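Local coordinates for protein lactate dehydrogenase, adjacent gene encodes predicted malate dehydrogenase (Cryptosporidium parvum, PDB 4ND2) that probably catalyses the reversible oxidation of (S)-lactate to pyruvate with NAD(+), and here holds pyruvate together with a cofactor analogue, at residues Ile7-Ser12 and Gly17-Ile22; Gly84-Asp89 and Thr229-Phe234; Glu92-Asn97 and Asp125-His130; Gly147-Ser152 and Tyr233-Ala238. All coordinates share one frame; numbering follows the deposited sequence.

Interaction 1: Ile7-Ser12 and Gly17-Ile22; sequences IAVIGS and GNIAYI. With A3D (3-acetylpyridine adenine dinucleotide), chain C.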
# COMPACT_ATOMS: atom_id res chain seq x y z
N ILE A 7 2.53 -7.86 18.13
CA ILE A 7 1.14 -8.17 18.41
C ILE A 7 1.01 -9.64 18.79
O ILE A 7 1.47 -10.52 18.06
CB ILE A 7 0.22 -7.89 17.20
CG1 ILE A 7 0.29 -6.40 16.82
CG2 ILE A 7 -1.21 -8.31 17.50
CD1 ILE A 7 -0.49 -6.04 15.58
N ALA A 8 0.38 -9.90 19.93
CA ALA A 8 0.07 -11.27 20.35
C ALA A 8 -1.38 -11.57 20.03
O ALA A 8 -2.28 -10.82 20.41
CB ALA A 8 0.34 -11.44 21.84
N VAL A 9 -1.60 -12.67 19.31
CA VAL A 9 -2.94 -13.13 18.97
C VAL A 9 -3.24 -14.39 19.80
O VAL A 9 -2.65 -15.45 19.56
CB VAL A 9 -3.06 -13.44 17.46
CG1 VAL A 9 -4.45 -13.94 17.12
CG2 VAL A 9 -2.71 -12.20 16.65
N ILE A 10 -4.13 -14.25 20.77
CA ILE A 10 -4.45 -15.34 21.70
C ILE A 10 -5.64 -16.12 21.14
O ILE A 10 -6.78 -15.66 21.20
CB ILE A 10 -4.79 -14.81 23.12
CG1 ILE A 10 -3.74 -13.79 23.59
CG2 ILE A 10 -4.90 -15.97 24.10
CD1 ILE A 10 -2.30 -14.27 23.52
N GLY A 11 -5.34 -17.29 20.60
CA GLY A 11 -6.33 -18.10 19.89
C GLY A 11 -6.05 -18.02 18.41
O GLY A 11 -6.15 -16.95 17.81
N SER A 12 -5.68 -19.15 17.82
CA SER A 12 -5.22 -19.20 16.43
C SER A 12 -6.20 -19.97 15.54
O SER A 12 -5.79 -20.74 14.67
CB SER A 12 -3.83 -19.83 16.37
OG SER A 12 -2.95 -19.13 17.23
N GLY A 17 -5.90 -16.60 12.76
CA GLY A 17 -5.05 -16.82 11.60
C GLY A 17 -5.13 -15.69 10.59
O GLY A 17 -4.12 -15.26 10.05
N ASN A 18 -6.35 -15.20 10.34
CA ASN A 18 -6.55 -14.06 9.45
C ASN A 18 -5.87 -12.79 9.95
O ASN A 18 -5.29 -12.05 9.16
CB ASN A 18 -8.04 -13.78 9.23
CG ASN A 18 -8.65 -14.63 8.14
OD1 ASN A 18 -7.94 -15.27 7.36
ND2 ASN A 18 -9.97 -14.62 8.06
N ILE A 19 -5.94 -12.54 11.25
CA ILE A 19 -5.27 -11.38 11.83
C ILE A 19 -3.77 -11.43 11.55
O ILE A 19 -3.18 -10.46 11.09
CB ILE A 19 -5.51 -11.27 13.35
CG1 ILE A 19 -6.97 -10.90 13.62
CG2 ILE A 19 -4.59 -10.23 13.98
CD1 ILE A 19 -7.38 -11.01 15.08
N ALA A 20 -3.16 -12.58 11.84
CA ALA A 20 -1.72 -12.76 11.62
C ALA A 20 -1.34 -12.53 10.15
O ALA A 20 -0.33 -11.89 9.86
CB ALA A 20 -1.30 -14.16 12.06
N TYR A 21 -2.18 -13.05 9.26
CA TYR A 21 -2.00 -12.94 7.81
C TYR A 21 -1.95 -11.48 7.36
O TYR A 21 -1.05 -11.06 6.63
CB TYR A 21 -3.18 -13.65 7.13
CG TYR A 21 -3.08 -14.00 5.66
CD1 TYR A 21 -1.87 -14.39 5.08
CD2 TYR A 21 -4.22 -14.03 4.87
CE1 TYR A 21 -1.80 -14.75 3.75
CE2 TYR A 21 -4.16 -14.39 3.53
CZ TYR A 21 -2.95 -14.75 2.98
OH TYR A 21 -2.90 -15.12 1.65
N ILE A 22 -2.93 -10.70 7.83
CA ILE A 22 -3.08 -9.30 7.43
C ILE A 22 -2.02 -8.41 8.09
O ILE A 22 -1.45 -7.54 7.43
CB ILE A 22 -4.50 -8.78 7.75
CG1 ILE A 22 -5.55 -9.58 6.98
CG2 ILE A 22 -4.62 -7.29 7.45
CD1 ILE A 22 -5.37 -9.58 5.48
PA A3D C . -12.40 -20.76 16.32
O1A A3D C . -12.05 -20.90 14.86
O2A A3D C . -13.13 -21.89 17.01
O5B A3D C . -11.06 -20.46 17.14
C5B A3D C . -11.01 -20.46 18.56
C4B A3D C . -9.59 -20.83 18.97
O4B A3D C . -9.41 -20.60 20.36
C3B A3D C . -9.28 -22.31 18.71
O3B A3D C . -8.16 -22.45 17.83
C2B A3D C . -8.98 -22.88 20.09
O2B A3D C . -7.95 -23.87 20.09
C1B A3D C . -8.57 -21.64 20.86
N9A A3D C . -8.70 -21.80 22.33
C8A A3D C . -9.64 -22.47 23.01
N7A A3D C . -9.41 -22.38 24.35
C5A A3D C . -8.30 -21.64 24.52
C6A A3D C . -7.51 -21.15 25.66
N6A A3D C . -7.86 -21.46 26.94
N1A A3D C . -6.42 -20.40 25.39
C2A A3D C . -6.05 -20.08 24.13
N3A A3D C . -6.73 -20.49 23.05
C4A A3D C . -7.84 -21.26 23.18
O3 A3D C . -13.27 -19.43 16.59
PN A3D C . -13.21 -18.08 15.70
O1N A3D C . -14.06 -18.28 14.47
O2N A3D C . -11.78 -17.64 15.54
O5D A3D C . -13.93 -17.04 16.68
C5D A3D C . -13.30 -16.69 17.91
C4D A3D C . -14.23 -15.89 18.81
O4D A3D C . -14.53 -14.62 18.21
C3D A3D C . -15.58 -16.57 19.06
O3D A3D C . -15.93 -16.45 20.44
C2D A3D C . -16.56 -15.79 18.23
O2D A3D C . -17.89 -15.78 18.75
C1D A3D C . -15.94 -14.40 18.27
N1N A3D C . -16.38 -13.51 17.20
C2N A3D C . -16.76 -12.27 17.53
C3N A3D C . -17.19 -11.37 16.57
C7N A3D C . -17.61 -9.98 16.94
O7N A3D C . -18.04 -9.27 16.06
C8N A3D C . -17.48 -9.50 18.35
C4N A3D C . -17.22 -11.78 15.24
C5N A3D C . -16.83 -13.07 14.92
C6N A3D C . -16.41 -13.93 15.93
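V9 has CG1 anti to its backbone N (chi1 180°), which puts CG2 beside that N and anti to the carbonyl carbon, while I19, at chi1 -70°, carries CG2 beside its carbonyl carbon and sends CG1 the other way. Those two CG2 methyls are the ones that meet, V9 CG2 to I19 CG2 at 3.8 Å, with the side chains crossing at a slant. This is the opening of the Rossmann fold: strand 6-10 runs into the glycine-rich turn, helix 14-26 follows, and the unit continues to strand 30-34. The V9-I19 methyl pair is where the side chains of strand and helix meet. I19 also leans on I77 of the neighbouring strand 75-78 and on A237 of helix 234-248, so the methyl pair is buried between the sheet and that helix.

Beyond V9 the chain leaves the strand at G11, whose phi of 107° is a value that glycine reaches easily. G11 and S12 belong to the predicted GxGxxG segment for NAD(+), and the cofactor analogue does lie against them. S12 N bonds to D35, which in turn holds the cofactor, and S12 O accepts from K44. Across the turn the chain comes back close to itself, S12 C lying 4.4 Å from G17 N. The adenine lies against the turn, its N3A 4.0 Å from G11 CA.

Interaction 2: Gly84-Asp89 and Thr229-Phe234; sequences GRPKDD and TGTAYF. With PYR (pyruvic acid), chain D.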
# COMPACT_ATOMS: atom_id res chain seq x y z
N GLY A 84 -17.59 -24.35 18.45
CA GLY A 84 -18.97 -24.33 17.99
C GLY A 84 -19.56 -22.93 17.95
O GLY A 84 -19.39 -22.15 18.88
N ARG A 85 -20.26 -22.62 16.85
CA ARG A 85 -20.93 -21.33 16.71
C ARG A 85 -22.14 -21.24 17.64
O ARG A 85 -22.71 -22.27 18.02
CB ARG A 85 -21.39 -21.11 15.26
CG ARG A 85 -22.30 -22.19 14.69
CD ARG A 85 -23.15 -21.67 13.53
NE ARG A 85 -24.20 -20.76 13.99
CZ ARG A 85 -25.21 -20.31 13.24
NH1 ARG A 85 -25.33 -20.67 11.97
NH2 ARG A 85 -26.11 -19.49 13.77
N PRO A 86 -22.54 -20.03 18.00
CA PRO A 86 -23.81 -19.85 18.71
C PRO A 86 -24.98 -20.18 17.79
O PRO A 86 -24.94 -19.86 16.60
CB PRO A 86 -23.81 -18.36 19.06
CG PRO A 86 -22.38 -17.98 19.13
CD PRO A 86 -21.67 -18.85 18.14
N LYS A 87 -26.00 -20.84 18.34
CA LYS A 87 -27.20 -21.18 17.58
C LYS A 87 -28.04 -19.92 17.34
O LYS A 87 -28.25 -19.52 16.20
CB LYS A 87 -28.02 -22.24 18.31
CG LYS A 87 -29.24 -22.74 17.55
CD LYS A 87 -30.10 -23.66 18.40
CE LYS A 87 -31.43 -23.95 17.72
NZ LYS A 87 -32.33 -24.75 18.60
N ASP A 88 -28.50 -19.31 18.43
CA ASP A 88 -29.43 -18.17 18.36
C ASP A 88 -28.86 -16.87 18.93
O ASP A 88 -29.22 -15.79 18.45
CB ASP A 88 -30.72 -18.52 19.10
CG ASP A 88 -31.43 -19.73 18.51
OD1 ASP A 88 -31.49 -19.85 17.27
OD2 ASP A 88 -31.94 -20.56 19.30
N ASP A 89 -28.01 -16.96 19.95
CA ASP A 89 -27.48 -15.78 20.63
C ASP A 89 -26.01 -15.95 21.00
O ASP A 89 -25.59 -17.02 21.44
CB ASP A 89 -28.30 -15.49 21.89
CG ASP A 89 -28.09 -14.08 22.42
OD1 ASP A 89 -26.99 -13.77 22.94
OD2 ASP A 89 -29.03 -13.26 22.34
N THR A 229 -20.19 -23.99 9.15
CA THR A 229 -19.21 -24.51 10.12
C THR A 229 -18.76 -23.48 11.16
O THR A 229 -17.99 -23.81 12.06
CB THR A 229 -17.96 -25.05 9.40
OG1 THR A 229 -17.38 -24.02 8.59
CG2 THR A 229 -18.33 -26.23 8.51
N GLY A 230 -19.21 -22.23 11.04
CA GLY A 230 -18.84 -21.20 12.01
C GLY A 230 -19.38 -19.82 11.71
O GLY A 230 -20.17 -19.63 10.79
N THR A 231 -18.94 -18.85 12.51
CA THR A 231 -19.35 -17.45 12.36
C THR A 231 -18.36 -16.70 11.45
O THR A 231 -17.36 -17.26 11.01
CB THR A 231 -19.48 -16.77 13.73
OG1 THR A 231 -18.41 -17.17 14.59
CG2 THR A 231 -20.80 -17.15 14.39
N ALA A 232 -18.66 -15.43 11.17
CA ALA A 232 -17.82 -14.60 10.31
C ALA A 232 -16.40 -14.49 10.86
O ALA A 232 -16.19 -14.52 12.07
CB ALA A 232 -18.42 -13.21 10.16
N TYR A 233 -15.42 -14.37 9.97
CA TYR A 233 -14.03 -14.26 10.40
C TYR A 233 -13.10 -13.39 9.54
O TYR A 233 -12.07 -12.92 10.04
CB TYR A 233 -13.43 -15.66 10.61
CG TYR A 233 -13.41 -16.53 9.37
CD1 TYR A 233 -12.22 -16.75 8.68
CD2 TYR A 233 -14.56 -17.16 8.91
CE1 TYR A 233 -12.18 -17.56 7.55
CE2 TYR A 233 -14.53 -17.97 7.79
CZ TYR A 233 -13.34 -18.17 7.11
OH TYR A 233 -13.31 -18.97 5.99
N PHE A 234 -13.47 -13.13 8.29
CA PHE A 234 -12.68 -12.23 7.43
C PHE A 234 -12.80 -10.77 7.88
O PHE A 234 -11.79 -10.09 8.08
CB PHE A 234 -13.10 -12.36 5.96
CG PHE A 234 -12.67 -13.65 5.32
CD1 PHE A 234 -13.60 -14.62 4.97
CD2 PHE A 234 -11.33 -13.89 5.06
CE1 PHE A 234 -13.20 -15.81 4.38
CE2 PHE A 234 -10.92 -15.08 4.47
CZ PHE A 234 -11.86 -16.04 4.13
C PYR D . -20.65 -11.22 14.32
O PYR D . -20.40 -11.64 13.16
OXT PYR D . -21.16 -10.09 14.50
CA PYR D . -20.36 -12.07 15.48
O3 PYR D . -20.39 -11.59 16.60
CB PYR D . -20.05 -13.52 15.27
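R85 and G230 run past each other with their CA atoms 5.1 Å apart, two irregular loops meeting at a point where G230 is almost fully extended (phi 177°). The contact is made by the root of the arginine: R85 CB lies 4.1 Å from G230 CA and equally near the CG2 methyl of T231. P86 CD comes to the same methyl, 4.2 Å from T231 CG2.

The rest of R85 turns back on its own loop. Its CG is wedged between the backbone N and carbonyl carbon (chi1 57°), and with a bend at chi3 the guanidinium reaches P86 O side-on. R85 NE bonds to P86 O at 2.9 Å from above the carbonyl plane, and R85 NH2 reaches P86 O at 3.1 Å within that plane. NH1 is left to form a salt bridge with D225, which fixes the flat group further.

T231 also borders the substrate, its CB 3.6 Å from the methyl CB of pyruvate. The 84-89 segment belongs to the mobile active-site loop of lactate dehydrogenases, and its position here, with pyruvate-binding R90 close by, is consistent with the closed state. W220 of helix 206-227 touches both P86 and T231, while the 229-234 loop runs on into helix 234-248, where Y233 N and F234 N bond to D47 of a second subunit.

Interaction 3: Glu92-Asn97 and Asp125-His130; sequences ELLFGN and DVMVSH. With A3D (3-acetylpyridine adenine dinucleotide), chain C.
N97 ND2 is gripped by two partners, N122 O and S81 OG, while its OD1 takes the amide of I82, so the side-chain amide is held at both ends. The clamp sets the rotation of the amide; at its root, N97 CB takes M127 SD at 3.7 Å. M127 gets there by bending at chi2 and chi3, which brings its chain round until CE lies 3.7 Å from L94 CD1. The same L94 CD1 meets V126 CG1 at 3.9 Å, the two side chains crossing at about a right angle. L94, with CG anti to the backbone N (chi1 179°), thus offers CD1 to both V126 and M127.

N97 also borders the cofactor pocket, ND2 being 3.8 Å from the ribose O3D of the analogue, and is predicted to bind NAD(+). The contact joins the start of helix 94-111 to helix 124-135 within the Rossmann domain, and helix 293-314 closes its outer side, V312 touching L94 while I309 and L313 pack on V126.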
# COMPACT_ATOMS: atom_id res chain seq x y z
N GLU A 92 -24.68 -17.55 24.42
CA GLU A 92 -24.57 -18.99 24.66
C GLU A 92 -23.14 -19.41 25.06
O GLU A 92 -22.96 -20.41 25.74
CB GLU A 92 -25.00 -19.78 23.42
CG GLU A 92 -26.48 -19.68 23.11
CD GLU A 92 -26.82 -20.14 21.70
OE1 GLU A 92 -27.85 -19.69 21.16
OE2 GLU A 92 -26.05 -20.95 21.13
N LEU A 93 -22.15 -18.63 24.63
CA LEU A 93 -20.75 -18.90 24.93
C LEU A 93 -20.28 -18.28 26.26
O LEU A 93 -19.11 -18.40 26.61
CB LEU A 93 -19.86 -18.37 23.80
CG LEU A 93 -20.21 -18.80 22.37
CD1 LEU A 93 -19.32 -18.08 21.37
CD2 LEU A 93 -20.10 -20.31 22.22
N LEU A 94 -21.20 -17.63 26.98
CA LEU A 94 -20.86 -16.83 28.16
C LEU A 94 -20.00 -17.56 29.19
O LEU A 94 -18.91 -17.11 29.53
CB LEU A 94 -22.14 -16.33 28.83
CG LEU A 94 -22.00 -15.50 30.11
CD1 LEU A 94 -21.28 -14.19 29.83
CD2 LEU A 94 -23.36 -15.24 30.72
N PHE A 95 -20.50 -18.68 29.70
CA PHE A 95 -19.88 -19.35 30.85
C PHE A 95 -18.50 -19.91 30.50
O PHE A 95 -17.54 -19.74 31.25
CB PHE A 95 -20.78 -20.46 31.40
CG PHE A 95 -22.11 -19.96 31.92
CD1 PHE A 95 -23.30 -20.54 31.48
CD2 PHE A 95 -22.18 -18.92 32.83
CE1 PHE A 95 -24.52 -20.09 31.95
CE2 PHE A 95 -23.40 -18.46 33.30
CZ PHE A 95 -24.57 -19.05 32.86
N GLY A 96 -18.41 -20.58 29.35
CA GLY A 96 -17.15 -21.17 28.91
C GLY A 96 -16.07 -20.15 28.59
O GLY A 96 -14.92 -20.30 28.98
N ASN A 97 -16.44 -19.09 27.87
CA ASN A 97 -15.46 -18.09 27.46
C ASN A 97 -15.00 -17.18 28.60
O ASN A 97 -13.86 -16.73 28.60
CB ASN A 97 -15.98 -17.27 26.28
CG ASN A 97 -16.04 -18.08 25.00
OD1 ASN A 97 -15.52 -19.20 24.93
ND2 ASN A 97 -16.66 -17.53 23.97
N ASP A 125 -19.23 -7.58 24.73
CA ASP A 125 -19.22 -6.51 25.73
C ASP A 125 -19.02 -7.03 27.15
O ASP A 125 -18.29 -6.43 27.94
CB ASP A 125 -20.50 -5.68 25.64
CG ASP A 125 -20.70 -5.06 24.28
OD1 ASP A 125 -20.16 -3.96 24.03
OD2 ASP A 125 -21.38 -5.68 23.45
N VAL A 126 -19.66 -8.15 27.46
CA VAL A 126 -19.53 -8.77 28.78
C VAL A 126 -18.14 -9.39 28.96
O VAL A 126 -17.56 -9.32 30.04
CB VAL A 126 -20.63 -9.82 29.03
CG1 VAL A 126 -20.50 -10.43 30.42
CG2 VAL A 126 -22.00 -9.19 28.85
N MET A 127 -17.61 -9.99 27.89
CA MET A 127 -16.26 -10.56 27.94
C MET A 127 -15.20 -9.48 28.17
O MET A 127 -14.25 -9.70 28.92
CB MET A 127 -15.95 -11.35 26.66
CG MET A 127 -16.72 -12.65 26.49
SD MET A 127 -16.42 -13.90 27.77
CE MET A 127 -17.72 -13.54 28.94
N VAL A 128 -15.36 -8.33 27.53
CA VAL A 128 -14.44 -7.20 27.71
C VAL A 128 -14.42 -6.76 29.17
O VAL A 128 -13.35 -6.59 29.77
CB VAL A 128 -14.81 -5.98 26.84
CG1 VAL A 128 -13.94 -4.77 27.18
CG2 VAL A 128 -14.69 -6.31 25.36
N SER A 129 -15.61 -6.56 29.73
CA SER A 129 -15.77 -6.15 31.12
C SER A 129 -15.17 -7.19 32.07
O SER A 129 -14.46 -6.84 33.01
CB SER A 129 -17.26 -5.97 31.45
OG SER A 129 -17.43 -5.45 32.76
N HIS A 130 -15.45 -8.46 31.79
CA HIS A 130 -14.89 -9.55 32.58
C HIS A 130 -13.37 -9.55 32.55
O HIS A 130 -12.73 -9.66 33.60
CB HIS A 130 -15.42 -10.90 32.07
CG HIS A 130 -14.98 -12.06 32.90
ND1 HIS A 130 -15.38 -12.24 34.20
CD2 HIS A 130 -14.17 -13.10 32.61
CE1 HIS A 130 -14.83 -13.34 34.68
NE2 HIS A 130 -14.09 -13.89 33.73
PA A3D C . -12.40 -20.76 16.32
O1A A3D C . -12.05 -20.90 14.86
O2A A3D C . -13.13 -21.89 17.01
O5B A3D C . -11.06 -20.46 17.14
C5B A3D C . -11.01 -20.46 18.56
C4B A3D C . -9.59 -20.83 18.97
O4B A3D C . -9.41 -20.60 20.36
C3B A3D C . -9.28 -22.31 18.71
O3B A3D C . -8.16 -22.45 17.83
C2B A3D C . -8.98 -22.88 20.09
O2B A3D C . -7.95 -23.87 20.09
C1B A3D C . -8.57 -21.64 20.86
N9A A3D C . -8.70 -21.80 22.33
C8A A3D C . -9.64 -22.47 23.01
N7A A3D C . -9.41 -22.38 24.35
C5A A3D C . -8.30 -21.64 24.52
C6A A3D C . -7.51 -21.15 25.66
N6A A3D C . -7.86 -21.46 26.94
N1A A3D C . -6.42 -20.40 25.39
C2A A3D C . -6.05 -20.08 24.13
N3A A3D C . -6.73 -20.49 23.05
C4A A3D C . -7.84 -21.26 23.18
O3 A3D C . -13.27 -19.43 16.59
PN A3D C . -13.21 -18.08 15.70
O1N A3D C . -14.06 -18.28 14.47
O2N A3D C . -11.78 -17.64 15.54
O5D A3D C . -13.93 -17.04 16.68
C5D A3D C . -13.30 -16.69 17.91
C4D A3D C . -14.23 -15.89 18.81
O4D A3D C . -14.53 -14.62 18.21
C3D A3D C . -15.58 -16.57 19.06
O3D A3D C . -15.93 -16.45 20.44
C2D A3D C . -16.56 -15.79 18.23
O2D A3D C . -17.89 -15.78 18.75
C1D A3D C . -15.94 -14.40 18.27
N1N A3D C . -16.38 -13.51 17.20
C2N A3D C . -16.76 -12.27 17.53
C3N A3D C . -17.19 -11.37 16.57
C7N A3D C . -17.61 -9.98 16.94
O7N A3D C . -18.04 -9.27 16.06
C8N A3D C . -17.48 -9.50 18.35
C4N A3D C . -17.22 -11.78 15.24
C5N A3D C . -16.83 -13.07 14.92
C6N A3D C . -16.41 -13.93 15.93

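Interaction 4: Gly147-Ser152 and Tyr233-Ala238; sequences GVLDSS and YFAPAA. With A3D (3-acetylpyridine adenine dinucleotide), chain C; PYR (pyruvic acid), chain D.
L149 is packed tightly against the first turn of helix 234-248: its CD1 lies 3.5 Å from A235 CB, and its CD2 3.9 Å from P236 CG. The CG of L149 is anti to its backbone N (chi1 -179°), which sends CG toward that helix; chi2 (64°) then gives CD1 to A235 and CD2 to P236 and the ligands. L149 CD2 stands 3.6 Å from pyruvate OXT. P236 CG lies 3.6 Å from C4N of the cofactor analogue, which corresponds to the nicotinamide carbon that carries hydride in lactate dehydrogenases. L149 and P236 thus form an apolar wall where cofactor and substrate meet.

The other side is looser. V148, partly exposed, brings no side-chain atom into contact with the 233-238 segment. Farther round helix 147-162, S151 OG bonds back to G147 O at 2.7 Å, from the opposite face of that carbonyl to S151 N. D150 holds ND1 of H177, the predicted proton acceptor. Around the pair, V148 and S151 rest on strand 253-261, helix 14-26 lies against Y233 and F234, and D47 of the second subunit bonds the amide of A235 at the start of helix 234-248.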
# COMPACT_ATOMS: atom_id res chain seq x y z
N GLY A 147 -17.99 -2.57 17.25
CA GLY A 147 -18.51 -1.41 16.53
C GLY A 147 -17.97 -1.22 15.12
O GLY A 147 -18.70 -0.80 14.23
N VAL A 148 -16.68 -1.52 14.92
CA VAL A 148 -16.09 -1.41 13.58
C VAL A 148 -16.75 -2.40 12.62
O VAL A 148 -17.04 -2.05 11.47
CB VAL A 148 -14.55 -1.61 13.60
CG1 VAL A 148 -13.99 -1.68 12.18
CG2 VAL A 148 -13.88 -0.49 14.37
N LEU A 149 -17.00 -3.61 13.09
CA LEU A 149 -17.70 -4.62 12.28
C LEU A 149 -19.15 -4.21 12.02
O LEU A 149 -19.60 -4.22 10.88
CB LEU A 149 -17.65 -5.99 12.96
CG LEU A 149 -18.33 -7.15 12.22
CD1 LEU A 149 -17.62 -7.44 10.91
CD2 LEU A 149 -18.35 -8.38 13.11
N ASP A 150 -19.86 -3.86 13.09
CA ASP A 150 -21.27 -3.48 12.99
C ASP A 150 -21.46 -2.24 12.11
O ASP A 150 -22.32 -2.22 11.23
CB ASP A 150 -21.88 -3.23 14.38
CG ASP A 150 -22.02 -4.50 15.20
OD1 ASP A 150 -22.18 -5.59 14.61
OD2 ASP A 150 -21.98 -4.42 16.45
N SER A 151 -20.63 -1.23 12.33
CA SER A 151 -20.69 0.01 11.55
C SER A 151 -20.28 -0.22 10.09
O SER A 151 -20.86 0.37 9.19
CB SER A 151 -19.81 1.09 12.17
OG SER A 151 -20.20 1.33 13.51
N SER A 152 -19.28 -1.08 9.86
CA SER A 152 -18.86 -1.41 8.50
C SER A 152 -19.99 -2.08 7.71
O SER A 152 -20.20 -1.78 6.53
CB SER A 152 -17.62 -2.31 8.50
OG SER A 152 -16.49 -1.61 9.00
N TYR A 233 -15.42 -14.37 9.97
CA TYR A 233 -14.03 -14.26 10.40
C TYR A 233 -13.10 -13.39 9.54
O TYR A 233 -12.07 -12.92 10.04
CB TYR A 233 -13.43 -15.66 10.61
CG TYR A 233 -13.41 -16.53 9.37
CD1 TYR A 233 -12.22 -16.75 8.68
CD2 TYR A 233 -14.56 -17.16 8.91
CE1 TYR A 233 -12.18 -17.56 7.55
CE2 TYR A 233 -14.53 -17.97 7.79
CZ TYR A 233 -13.34 -18.17 7.11
OH TYR A 233 -13.31 -18.97 5.99
N PHE A 234 -13.47 -13.13 8.29
CA PHE A 234 -12.68 -12.23 7.43
C PHE A 234 -12.80 -10.77 7.88
O PHE A 234 -11.79 -10.09 8.08
CB PHE A 234 -13.10 -12.36 5.96
CG PHE A 234 -12.67 -13.65 5.32
CD1 PHE A 234 -13.60 -14.62 4.97
CD2 PHE A 234 -11.33 -13.89 5.06
CE1 PHE A 234 -13.20 -15.81 4.38
CE2 PHE A 234 -10.92 -15.08 4.47
CZ PHE A 234 -11.86 -16.04 4.13
N ALA A 235 -14.03 -10.29 8.04
CA ALA A 235 -14.27 -8.90 8.46
C ALA A 235 -13.94 -8.64 9.93
O ALA A 235 -13.35 -7.60 10.24
CB ALA A 235 -15.70 -8.47 8.13
N PRO A 236 -14.31 -9.56 10.85
CA PRO A 236 -13.89 -9.36 12.24
C PRO A 236 -12.38 -9.27 12.42
O PRO A 236 -11.90 -8.50 13.25
CB PRO A 236 -14.45 -10.60 12.95
CG PRO A 236 -15.62 -11.01 12.13
CD PRO A 236 -15.24 -10.69 10.71
N ALA A 237 -11.63 -10.06 11.65
CA ALA A 237 -10.17 -10.01 11.68
C ALA A 237 -9.66 -8.64 11.22
O ALA A 237 -8.81 -8.03 11.87
CB ALA A 237 -9.58 -11.10 10.80
N ALA A 238 -10.19 -8.18 10.09
CA ALA A 238 -9.79 -6.90 9.51
C ALA A 238 -10.10 -5.75 10.46
O ALA A 238 -9.30 -4.82 10.60
CB ALA A 238 -10.47 -6.68 8.17
PA A3D C . -12.40 -20.76 16.32
O1A A3D C . -12.05 -20.90 14.86
O2A A3D C . -13.13 -21.89 17.01
O5B A3D C . -11.06 -20.46 17.14
C5B A3D C . -11.01 -20.46 18.56
C4B A3D C . -9.59 -20.83 18.97
O4B A3D C . -9.41 -20.60 20.36
C3B A3D C . -9.28 -22.31 18.71
O3B A3D C . -8.16 -22.45 17.83
C2B A3D C . -8.98 -22.88 20.09
O2B A3D C . -7.95 -23.87 20.09
C1B A3D C . -8.57 -21.64 20.86
N9A A3D C . -8.70 -21.80 22.33
C8A A3D C . -9.64 -22.47 23.01
N7A A3D C . -9.41 -22.38 24.35
C5A A3D C . -8.30 -21.64 24.52
C6A A3D C . -7.51 -21.15 25.66
N6A A3D C . -7.86 -21.46 26.94
N1A A3D C . -6.42 -20.40 25.39
C2A A3D C . -6.05 -20.08 24.13
N3A A3D C . -6.73 -20.49 23.05
C4A A3D C . -7.84 -21.26 23.18
O3 A3D C . -13.27 -19.43 16.59
PN A3D C . -13.21 -18.08 15.70
O1N A3D C . -14.06 -18.28 14.47
O2N A3D C . -11.78 -17.64 15.54
O5D A3D C . -13.93 -17.04 16.68
C5D A3D C . -13.30 -16.69 17.91
C4D A3D C . -14.23 -15.89 18.81
O4D A3D C . -14.53 -14.62 18.21
C3D A3D C . -15.58 -16.57 19.06
O3D A3D C . -15.93 -16.45 20.44
C2D A3D C . -16.56 -15.79 18.23
O2D A3D C . -17.89 -15.78 18.75
C1D A3D C . -15.94 -14.40 18.27
N1N A3D C . -16.38 -13.51 17.20
C2N A3D C . -16.76 -12.27 17.53
C3N A3D C . -17.19 -11.37 16.57
C7N A3D C . -17.61 -9.98 16.94
O7N A3D C . -18.04 -9.27 16.06
C8N A3D C . -17.48 -9.50 18.35
C4N A3D C . -17.22 -11.78 15.24
C5N A3D C . -16.83 -13.07 14.92
C6N A3D C . -16.41 -13.93 15.93
C PYR D . -20.65 -11.22 14.32
O PYR D . -20.40 -11.64 13.16
OXT PYR D . -21.16 -10.09 14.50
CA PYR D . -20.36 -12.07 15.48
O3 PYR D . -20.39 -11.59 16.60
CB PYR D . -20.05 -13.52 15.27

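Interactions 1, 3 and 4 are buried apolar contacts, whereas interaction 2 is partly open loop packing. Interactions 1 and 3 both belong to the Rossmann domain, one joining strand to helix, the other helix to helix, and they border different ends of the cofactor. Interactions 2 and 4 share Y233 and F234 and both reach pyruvate, but 2 closes a cofactor-domain loop onto the C-terminal domain, while 4 lies within the latter. Interaction 1 touches both through N18, and 4 through I19 too, and E92 of interaction 3 bonds the amide of K87 in interaction 2. The second subunit lies against interactions 1, 2 and 4, not 3.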